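Local coordinates for SusD family protein (Bacteroides uniformis, PDB 7KV1) that probably binds beta-glucans at the cell surface, as a SusD-family glycan-binding protein of a gut bacterium, at residues E191-L196 against A238-Y243; Q379-Y384 against Y399-R404. All blocks are in the same frame, centred on the assembly; numbering follows the deposited sequence.

Contact 1: residues E191-L196 against A238-Y243. With EDO (1,2-ethanediol), chain D.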
ATOM      1  N   GLU A 191       5.650   9.360  17.764  1.00 21.24           N
ATOM      2  CA  GLU A 191       6.928   9.783  17.162  1.00 26.03           C
ATOM      3  C   GLU A 191       6.778  10.067  15.670  1.00 25.28           C
ATOM      4  O   GLU A 191       7.231  11.144  15.206  1.00 24.04           O
ATOM      5  CB  GLU A 191       7.960   8.673  17.266  1.00 33.19           C
ATOM      6  CG  GLU A 191       8.519   8.577  18.636  1.00 35.64           C
ATOM      7  CD  GLU A 191       9.701   9.481  18.838  1.00 38.90           C
ATOM      8  OE1 GLU A 191       9.850  10.429  18.043  1.00 33.61           O
ATOM      9  OE2 GLU A 191      10.454   9.200  19.782  1.00 41.74           O
ATOM     10  N   LEU A 192       6.272   9.098  14.931  1.00 22.79           N
ATOM     11  CA  LEU A 192       6.211   9.183  13.456  1.00 25.87           C
ATOM     12  C   LEU A 192       5.390  10.398  13.030  1.00 22.65           C
ATOM     13  O   LEU A 192       5.823  11.092  12.100  1.00 21.60           O
ATOM     14  CB  LEU A 192       5.559   7.933  12.875  1.00 27.96           C
ATOM     15  CG  LEU A 192       6.481   6.774  12.569  1.00 32.05           C
ATOM     16  CD1 LEU A 192       5.768   5.813  11.628  1.00 29.18           C
ATOM     17  CD2 LEU A 192       7.797   7.274  11.972  1.00 35.23           C
ATOM     18  N   ILE A 193       4.245  10.598  13.673  1.00 19.68           N
ATOM     19  CA  ILE A 193       3.276  11.657  13.262  1.00 20.79           C
ATOM     20  C   ILE A 193       3.866  13.024  13.636  1.00 20.62           C
ATOM     21  O   ILE A 193       3.715  13.968  12.815  1.00 20.73           O
ATOM     22  CB  ILE A 193       1.864  11.392  13.828  1.00 19.62           C
ATOM     23  CG1 ILE A 193       0.802  12.105  12.999  1.00 21.79           C
ATOM     24  CG2 ILE A 193       1.773  11.775  15.311  1.00 18.27           C
ATOM     25  CD1 ILE A 193       0.660  11.550  11.567  1.00 21.90           C
ATOM     26  N   ALA A 194       4.630  13.118  14.729  1.00 21.45           N
ATOM     27  CA  ALA A 194       5.401  14.336  15.103  1.00 21.79           C
ATOM     28  C   ALA A 194       6.458  14.614  14.041  1.00 21.68           C
ATOM     29  O   ALA A 194       6.541  15.756  13.588  1.00 23.26           O
ATOM     30  CB  ALA A 194       6.038  14.237  16.484  1.00 23.68           C
ATOM     31  N   GLU A 195       7.197  13.598  13.624  1.00 23.16           N
ATOM     32  CA  GLU A 195       8.265  13.725  12.611  1.00 23.74           C
ATOM     33  C   GLU A 195       7.621  14.195  11.297  1.00 22.97           C
ATOM     34  O   GLU A 195       8.135  15.182  10.669  1.00 21.27           O
ATOM     35  CB  GLU A 195       9.082  12.423  12.566  1.00 22.99           C
ATOM     36  CG  GLU A 195      10.113  12.318  11.450  1.00 25.36           C
ATOM     37  CD  GLU A 195      11.300  13.289  11.485  1.00 27.75           C
ATOM     38  OE1 GLU A 195      11.346  14.133  12.383  1.00 24.84           O
ATOM     39  OE2 GLU A 195      12.149  13.233  10.575  1.00 26.43           O
ATOM     40  N   LEU A 196       6.485  13.615  10.913  1.00 22.73           N
ATOM     41  CA  LEU A 196       5.829  13.949   9.625  1.00 20.31           C
ATOM     42  C   LEU A 196       5.297  15.389   9.691  1.00 19.29           C
ATOM     43  O   LEU A 196       5.431  16.117   8.717  1.00 19.89           O
ATOM     44  CB  LEU A 196       4.720  12.935   9.353  1.00 20.52           C
ATOM     45  CG  LEU A 196       4.011  13.090   8.014  1.00 19.86           C
ATOM     46  CD1 LEU A 196       4.996  13.202   6.872  1.00 20.42           C
ATOM     47  CD2 LEU A 196       3.031  11.931   7.810  1.00 20.77           C
ATOM     48  N   ALA A 238      -2.700  11.446   6.331  1.00 17.60           N
ATOM     49  CA  ALA A 238      -4.104  11.009   6.376  1.00 17.08           C
ATOM     50  C   ALA A 238      -4.126   9.521   6.709  1.00 18.30           C
ATOM     51  O   ALA A 238      -4.868   9.130   7.590  1.00 17.80           O
ATOM     52  CB  ALA A 238      -4.796  11.298   5.074  1.00 18.82           C
ATOM     53  N   GLU A 239      -3.320   8.731   6.014  1.00 19.02           N
ATOM     54  CA  GLU A 239      -3.261   7.272   6.210  1.00 18.34           C
ATOM     55  C   GLU A 239      -2.961   6.961   7.668  1.00 18.50           C
ATOM     56  O   GLU A 239      -3.682   6.138   8.261  1.00 19.47           O
ATOM     57  CB  GLU A 239      -2.180   6.659   5.314  1.00 19.06           C
ATOM     58  CG  GLU A 239      -2.035   5.168   5.551  1.00 20.03           C
ATOM     59  CD  GLU A 239      -1.078   4.533   4.581  1.00 21.05           C
ATOM     60  OE1 GLU A 239      -1.219   4.811   3.354  1.00 20.55           O
ATOM     61  OE2 GLU A 239      -0.209   3.782   5.053  1.00 22.73           O
ATOM     62  N   MET A 240      -1.939   7.599   8.234  1.00 17.02           N
ATOM     63  CA  MET A 240      -1.519   7.267   9.606  1.00 19.43           C
ATOM     64  C   MET A 240      -2.580   7.720  10.605  1.00 18.27           C
ATOM     65  O   MET A 240      -2.890   6.952  11.539  1.00 17.81           O
ATOM     66  CB  MET A 240      -0.184   7.933   9.923  1.00 19.72           C
ATOM     67  CG  MET A 240       0.935   7.295   9.165  1.00 21.74           C
ATOM     68  SD  MET A 240       2.563   7.920   9.660  1.00 25.14           S
ATOM     69  CE  MET A 240       2.523   7.751  11.447  1.00 28.94           C
ATOM     70  N   VAL A 241      -3.066   8.958  10.466  1.00 17.26           N
ATOM     71  CA  VAL A 241      -4.097   9.488  11.392  1.00 17.16           C
ATOM     72  C   VAL A 241      -5.306   8.526  11.343  1.00 19.29           C
ATOM     73  O   VAL A 241      -5.834   8.108  12.406  1.00 18.04           O
ATOM     74  CB  VAL A 241      -4.447  10.928  10.975  1.00 17.37           C
ATOM     75  CG1 VAL A 241      -5.743  11.386  11.601  1.00 19.13           C
ATOM     76  CG2 VAL A 241      -3.331  11.891  11.330  1.00 16.44           C
ATOM     77  N   MET A 242      -5.726   8.117  10.152  1.00 17.27           N
ATOM     78  CA  MET A 242      -6.935   7.251  10.058  1.00 17.64           C
ATOM     79  C   MET A 242      -6.637   5.871  10.679  1.00 16.79           C
ATOM     80  O   MET A 242      -7.504   5.291  11.352  1.00 16.42           O
ATOM     81  CB  MET A 242      -7.387   7.174   8.598  1.00 19.64           C
ATOM     82  CG  MET A 242      -7.880   8.549   8.080  1.00 21.58           C
ATOM     83  SD  MET A 242      -8.045   8.596   6.278  1.00 24.99           S
ATOM     84  CE  MET A 242      -9.654   7.818   6.110  1.00 26.02           C
ATOM     85  N   TYR A 243      -5.450   5.327  10.454  1.00 16.97           N
ATOM     86  CA  TYR A 243      -5.128   3.959  10.916  1.00 16.75           C
ATOM     87  C   TYR A 243      -5.074   3.984  12.439  1.00 17.48           C
ATOM     88  O   TYR A 243      -5.411   3.025  13.054  1.00 18.41           O
ATOM     89  CB  TYR A 243      -3.820   3.422  10.323  1.00 16.28           C
ATOM     90  CG  TYR A 243      -3.728   1.930  10.519  1.00 16.42           C
ATOM     91  CD1 TYR A 243      -4.515   1.073   9.776  1.00 16.92           C
ATOM     92  CD2 TYR A 243      -2.866   1.361  11.455  1.00 17.48           C
ATOM     93  CE1 TYR A 243      -4.493  -0.292   9.993  1.00 18.05           C
ATOM     94  CE2 TYR A 243      -2.793  -0.007  11.653  1.00 17.12           C
ATOM     95  CZ  TYR A 243      -3.619  -0.845  10.915  1.00 18.94           C
ATOM     96  OH  TYR A 243      -3.599  -2.197  11.119  1.00 18.43           O
TER
HETATM   97  C1  EDO D 602       1.904   0.660   5.136  1.00 27.41           C
HETATM   98  O1  EDO D 602       3.153   0.511   4.480  1.00 27.28           O
HETATM   99  C2  EDO D 602       0.781   0.867   4.192  1.00 28.52           C
HETATM  100  O2  EDO D 602       0.929   2.069   3.438  1.00 27.09           O
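Glu239 OE2 is held by two hydrogen bonds. Asn157 ND2 gives one, from helix 138-162. The O2 hydroxyl of a 1,2-ethanediol, probably from the crystallisation liquor, donates the other, with O2 2.6 Å from Glu239 OE2. The second carboxylate oxygen, OE1, is hydrogen-bonded to Tyr406 OH. The diol also bonds Tyr405 OH. Segments 191-196 and 238-243 belong to two helices of the alpha-helical, tetratricopeptide-type scaffold of the SusD family. The axes of the two short segments run at 151°, nearly antiparallel, and come within 10.8 Å, so side chains must bridge the gap. Glu239 itself lies off this interface. Its CG is anti to the backbone N and the chain is extended beyond it, which carries the carboxylate out to Asn157 and Tyr406. An alanine here would remove the carboxylate and would probably loosen the tie between helix 238-243, Asn157 and Tyr406.

Between the helices the contact is apolar and buried, and Met240 carries most of it. Ile193 faces it with CG1 anti to the backbone N (chi1 -157°). Ile193 CD1 lies 4.1 Å from Met240 CB, and the two side chains lie side by side, pointing opposite ways. The same Ile193 CD1 reaches Val241 CG2 at 4.0 Å, where the two side chains meet nearly perpendicular. Leu196 CD2 comes alongside the sulfur, 4.4 Å from Met240 SD. Helix 138-162 adds Tyr156 against Leu192. Met240 has CG anti to its carbonyl carbon and bends at chi3 (51°). That bend sets its terminal methyl across Leu192, where Met240 CE lies 3.8 Å from Leu192 CD1 and, more tightly than usual for two carbons, 3.4 Å from Leu192 CB.

Contact 2: residues Q379-Y384 against Y399-R404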
ATOM      1  N   GLN A 379      -6.608  -7.877 -12.888  1.00 20.89           N
ATOM      2  CA  GLN A 379      -6.343  -7.232 -14.198  1.00 21.22           C
ATOM      3  C   GLN A 379      -5.360  -6.064 -14.030  1.00 20.49           C
ATOM      4  O   GLN A 379      -4.615  -5.787 -14.959  1.00 23.03           O
ATOM      5  CB  GLN A 379      -7.686  -6.827 -14.802  1.00 22.06           C
ATOM      6  CG  GLN A 379      -7.547  -5.990 -16.062  1.00 23.09           C
ATOM      7  CD  GLN A 379      -7.157  -6.814 -17.262  1.00 23.68           C
ATOM      8  OE1 GLN A 379      -7.541  -7.977 -17.390  1.00 24.70           O
ATOM      9  NE2 GLN A 379      -6.401  -6.192 -18.156  1.00 23.82           N
ATOM     10  N   LYS A 380      -5.366  -5.362 -12.900  1.00 22.04           N
ATOM     11  CA  LYS A 380      -4.664  -4.060 -12.761  1.00 20.26           C
ATOM     12  C   LYS A 380      -3.168  -4.248 -13.028  1.00 22.89           C
ATOM     13  O   LYS A 380      -2.532  -3.278 -13.535  1.00 19.96           O
ATOM     14  CB  LYS A 380      -4.902  -3.474 -11.369  1.00 19.66           C
ATOM     15  CG  LYS A 380      -6.319  -2.948 -11.173  1.00 20.42           C
ATOM     16  CD  LYS A 380      -6.542  -2.322  -9.805  1.00 18.85           C
ATOM     17  CE  LYS A 380      -7.953  -1.797  -9.637  1.00 19.00           C
ATOM     18  NZ  LYS A 380      -8.226  -1.526  -8.205  1.00 18.71           N
ATOM     19  N   TYR A 381      -2.612  -5.405 -12.626  1.00 21.88           N
ATOM     20  CA  TYR A 381      -1.163  -5.687 -12.721  1.00 22.66           C
ATOM     21  C   TYR A 381      -0.939  -7.012 -13.462  1.00 20.63           C
ATOM     22  O   TYR A 381       0.066  -7.657 -13.200  1.00 21.13           O
ATOM     23  CB  TYR A 381      -0.519  -5.642 -11.322  1.00 21.24           C
ATOM     24  CG  TYR A 381      -0.566  -4.284 -10.660  1.00 23.22           C
ATOM     25  CD1 TYR A 381       0.266  -3.256 -11.082  1.00 22.77           C
ATOM     26  CD2 TYR A 381      -1.399  -4.035  -9.574  1.00 22.07           C
ATOM     27  CE1 TYR A 381       0.244  -2.011 -10.472  1.00 24.39           C
ATOM     28  CE2 TYR A 381      -1.431  -2.794  -8.954  1.00 22.02           C
ATOM     29  CZ  TYR A 381      -0.603  -1.775  -9.404  1.00 22.10           C
ATOM     30  OH  TYR A 381      -0.593  -0.540  -8.812  1.00 22.13           O
ATOM     31  N   ARG A 382      -1.816  -7.367 -14.403  1.00 20.12           N
ATOM     32  CA  ARG A 382      -1.677  -8.623 -15.159  1.00 20.71           C
ATOM     33  C   ARG A 382      -0.479  -8.507 -16.104  1.00 22.03           C
ATOM     34  O   ARG A 382      -0.058  -7.417 -16.505  1.00 18.80           O
ATOM     35  CB  ARG A 382      -2.974  -9.007 -15.868  1.00 23.44           C
ATOM     36  CG  ARG A 382      -3.373  -8.079 -17.003  1.00 24.73           C
ATOM     37  CD  ARG A 382      -4.112  -8.886 -18.036  1.00 27.96           C
ATOM     38  NE  ARG A 382      -3.196  -9.727 -18.774  1.00 27.87           N
ATOM     39  CZ  ARG A 382      -3.538 -10.518 -19.782  1.00 29.77           C
ATOM     40  NH1 ARG A 382      -4.791 -10.622 -20.179  1.00 27.87           N
ATOM     41  NH2 ARG A 382      -2.609 -11.236 -20.374  1.00 34.43           N
ATOM     42  N   PRO A 383       0.169  -9.647 -16.420  1.00 21.71           N
ATOM     43  CA  PRO A 383       1.302  -9.647 -17.337  1.00 22.48           C
ATOM     44  C   PRO A 383       0.812  -9.445 -18.778  1.00 21.76           C
ATOM     45  O   PRO A 383      -0.237 -10.006 -19.133  1.00 23.61           O
ATOM     46  CB  PRO A 383       1.941 -11.029 -17.162  1.00 22.32           C
ATOM     47  CG  PRO A 383       0.768 -11.898 -16.734  1.00 21.93           C
ATOM     48  CD  PRO A 383      -0.125 -10.990 -15.905  1.00 23.36           C
ATOM     49  N   TYR A 384       1.592  -8.666 -19.525  1.00 22.73           N
ATOM     50  CA  TYR A 384       1.514  -8.449 -20.995  1.00 26.63           C
ATOM     51  C   TYR A 384       2.913  -8.532 -21.608  1.00 26.04           C
ATOM     52  O   TYR A 384       3.819  -7.918 -21.032  1.00 27.11           O
ATOM     53  CB  TYR A 384       0.961  -7.055 -21.299  1.00 26.57           C
ATOM     54  CG  TYR A 384      -0.522  -6.946 -21.094  1.00 28.25           C
ATOM     55  CD1 TYR A 384      -1.390  -7.669 -21.886  1.00 30.23           C
ATOM     56  CD2 TYR A 384      -1.053  -6.164 -20.089  1.00 28.42           C
ATOM     57  CE1 TYR A 384      -2.757  -7.595 -21.709  1.00 33.77           C
ATOM     58  CE2 TYR A 384      -2.419  -6.071 -19.903  1.00 27.58           C
ATOM     59  CZ  TYR A 384      -3.266  -6.790 -20.707  1.00 30.56           C
ATOM     60  OH  TYR A 384      -4.601  -6.737 -20.531  1.00 35.28           O
ATOM     61  N   TYR A 399       8.564  -7.150 -15.369  1.00 30.76           N
ATOM     62  CA  TYR A 399       7.623  -6.327 -16.162  1.00 28.56           C
ATOM     63  C   TYR A 399       7.837  -4.877 -15.754  1.00 25.80           C
ATOM     64  O   TYR A 399       8.500  -4.642 -14.730  1.00 29.85           O
ATOM     65  CB  TYR A 399       6.192  -6.824 -15.928  1.00 25.12           C
ATOM     66  CG  TYR A 399       5.917  -8.200 -16.458  1.00 24.96           C
ATOM     67  CD1 TYR A 399       6.158  -9.324 -15.687  1.00 26.57           C
ATOM     68  CD2 TYR A 399       5.420  -8.381 -17.732  1.00 25.75           C
ATOM     69  CE1 TYR A 399       5.923 -10.592 -16.174  1.00 27.61           C
ATOM     70  CE2 TYR A 399       5.143  -9.642 -18.234  1.00 25.49           C
ATOM     71  CZ  TYR A 399       5.392 -10.746 -17.439  1.00 25.65           C
ATOM     72  OH  TYR A 399       5.189 -11.993 -17.892  1.00 25.28           O
ATOM     73  N   ASN A 400       7.294  -3.927 -16.506  1.00 26.91           N
ATOM     74  CA  ASN A 400       7.597  -2.487 -16.284  1.00 28.45           C
ATOM     75  C   ASN A 400       6.508  -1.809 -15.445  1.00 25.75           C
ATOM     76  O   ASN A 400       6.575  -0.567 -15.291  1.00 28.48           O
ATOM     77  CB  ASN A 400       7.758  -1.731 -17.613  1.00 30.80           C
ATOM     78  CG  ASN A 400       6.489  -1.741 -18.432  1.00 32.17           C
ATOM     79  OD1 ASN A 400       5.429  -2.130 -17.942  1.00 37.20           O
ATOM     80  ND2 ASN A 400       6.592  -1.361 -19.694  1.00 37.17           N
ATOM     81  N   ASN A 401       5.507  -2.542 -14.967  1.00 25.61           N
ATOM     82  CA  ASN A 401       4.346  -1.903 -14.281  1.00 25.24           C
ATOM     83  C   ASN A 401       4.822  -1.139 -13.044  1.00 26.81           C
ATOM     84  O   ASN A 401       5.264  -1.805 -12.073  1.00 25.89           O
ATOM     85  CB  ASN A 401       3.300  -2.915 -13.824  1.00 26.29           C
ATOM     86  CG  ASN A 401       2.767  -3.725 -14.979  1.00 27.23           C
ATOM     87  OD1 ASN A 401       3.497  -4.546 -15.527  1.00 27.02           O
ATOM     88  ND2 ASN A 401       1.501  -3.522 -15.333  1.00 23.36           N
ATOM     89  N   ASN A 402       4.667   0.186 -13.044  1.00 22.85           N
ATOM     90  CA  ASN A 402       4.782   1.005 -11.809  1.00 23.06           C
ATOM     91  C   ASN A 402       3.726   0.542 -10.788  1.00 23.53           C
ATOM     92  O   ASN A 402       2.594   0.151 -11.175  1.00 19.27           O
ATOM     93  CB  ASN A 402       4.575   2.491 -12.067  1.00 23.57           C
ATOM     94  CG  ASN A 402       5.719   3.144 -12.817  1.00 27.07           C
ATOM     95  OD1 ASN A 402       6.672   2.471 -13.211  1.00 25.35           O
ATOM     96  ND2 ASN A 402       5.615   4.453 -13.008  1.00 23.66           N
ATOM     97  N   TYR A 403       4.062   0.631  -9.514  1.00 22.43           N
ATOM     98  CA  TYR A 403       3.124   0.310  -8.423  1.00 21.88           C
ATOM     99  C   TYR A 403       2.449   1.620  -8.036  1.00 21.42           C
ATOM    100  O   TYR A 403       3.158   2.522  -7.565  1.00 21.09           O
ATOM    101  CB  TYR A 403       3.809  -0.348  -7.218  1.00 23.35           C
ATOM    102  CG  TYR A 403       2.783  -0.738  -6.192  1.00 24.99           C
ATOM    103  CD1 TYR A 403       1.766  -1.617  -6.535  1.00 27.34           C
ATOM    104  CD2 TYR A 403       2.731  -0.156  -4.940  1.00 26.53           C
ATOM    105  CE1 TYR A 403       0.766  -1.962  -5.638  1.00 30.21           C
ATOM    106  CE2 TYR A 403       1.726  -0.480  -4.033  1.00 27.38           C
ATOM    107  CZ  TYR A 403       0.732  -1.371  -4.387  1.00 29.17           C
ATOM    108  OH  TYR A 403      -0.272  -1.706  -3.526  1.00 31.80           O
ATOM    109  N   ARG A 404       1.142   1.716  -8.259  1.00 21.51           N
ATOM    110  CA  ARG A 404       0.354   2.939  -7.963  1.00 22.69           C
ATOM    111  C   ARG A 404       0.110   2.917  -6.453  1.00 22.98           C
ATOM    112  O   ARG A 404      -0.598   2.007  -5.981  1.00 22.80           O
ATOM    113  CB  ARG A 404      -0.959   3.005  -8.757  1.00 22.21           C
ATOM    114  CG  ARG A 404      -0.831   3.352 -10.235  1.00 22.68           C
ATOM    115  CD  ARG A 404      -0.026   2.390 -11.096  1.00 22.61           C
ATOM    116  NE  ARG A 404      -0.281   2.675 -12.515  1.00 21.36           N
ATOM    117  CZ  ARG A 404       0.232   2.012 -13.537  1.00 23.19           C
ATOM    118  NH1 ARG A 404       1.089   1.015 -13.343  1.00 23.71           N
ATOM    119  NH2 ARG A 404      -0.074   2.378 -14.771  1.00 21.49           N
TER
HETATM  120  O   HOH W   1      -0.462  -1.722 -14.144  1.00 20.42           O
HETATM  121  O   HOH W   2      -1.970   0.139  -6.758  1.00 24.89           O
HETATM  122  O   HOH W   3       2.360  -6.312 -17.233  1.00 24.24           O
HETATM  123  O   HOH W   4      -0.828  -4.959 -16.863  1.00 29.23           O
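Tyr381 spans this contact from base to tip. From CB, its CG is anti to the carbonyl carbon (chi1 -64°). One ring edge then runs along 399-404. CD1 lies 4.1 Å from Asn401 CB. CE1 meets Asn402 O in the ring plane, at 3.3 Å. CZ touches Tyr403 CD1 at 3.7 Å, with the two ring planes 32° apart. At the tip, OH accepts the backbone N-H of Arg404 (OH to N 2.9 Å, 160° at the hydrogen). The same OH donates to a water, which donates in turn to Arg404 O. The phenol thus bonds the N-H of Arg404 directly and its carbonyl through a water.

Asn401 joins the loops through waters. Its ND2 donates to two of them, which link it to Lys380 O and Arg382 O. Its OD1 accepts from a third, also bound to Arg382 O. Farther along, Pro383 CB packs 3.5 Å from Tyr399 CZ, while Tyr399 OH bonds Trp327 NE1. Arg404 NH1 donates to Asn402 O, 2.8 Å away. The whole is a buried loop packed, partly through waters, against the start of strand 403-407 and the loop before it, in the loop-rich region that accompanies the helical scaffold in SusD-family proteins.

In the fold
After the first helices, up to 138-162, the chain enters helix 185-201, then a connection that is partly not modelled, and returns along helix 230-244. Contact 1 closes this loop of 41 residues. After helix 250-262 and strand 286-290, the chain reaches strand 376-378. Contact 2 closes a loop of 14 residues between 379-384 and 399-404, also partly not modelled. The two contacts are in series; they neither nest nor cross. The centres of contact 1 and contact 2 lie about 29 Å apart, on opposite sides of the chain's centre. Strand 403-407 relates them: it begins in contact 2, and its Tyr406 reaches Glu239 of contact 1. Helix 408-420 follows and packs against Met242.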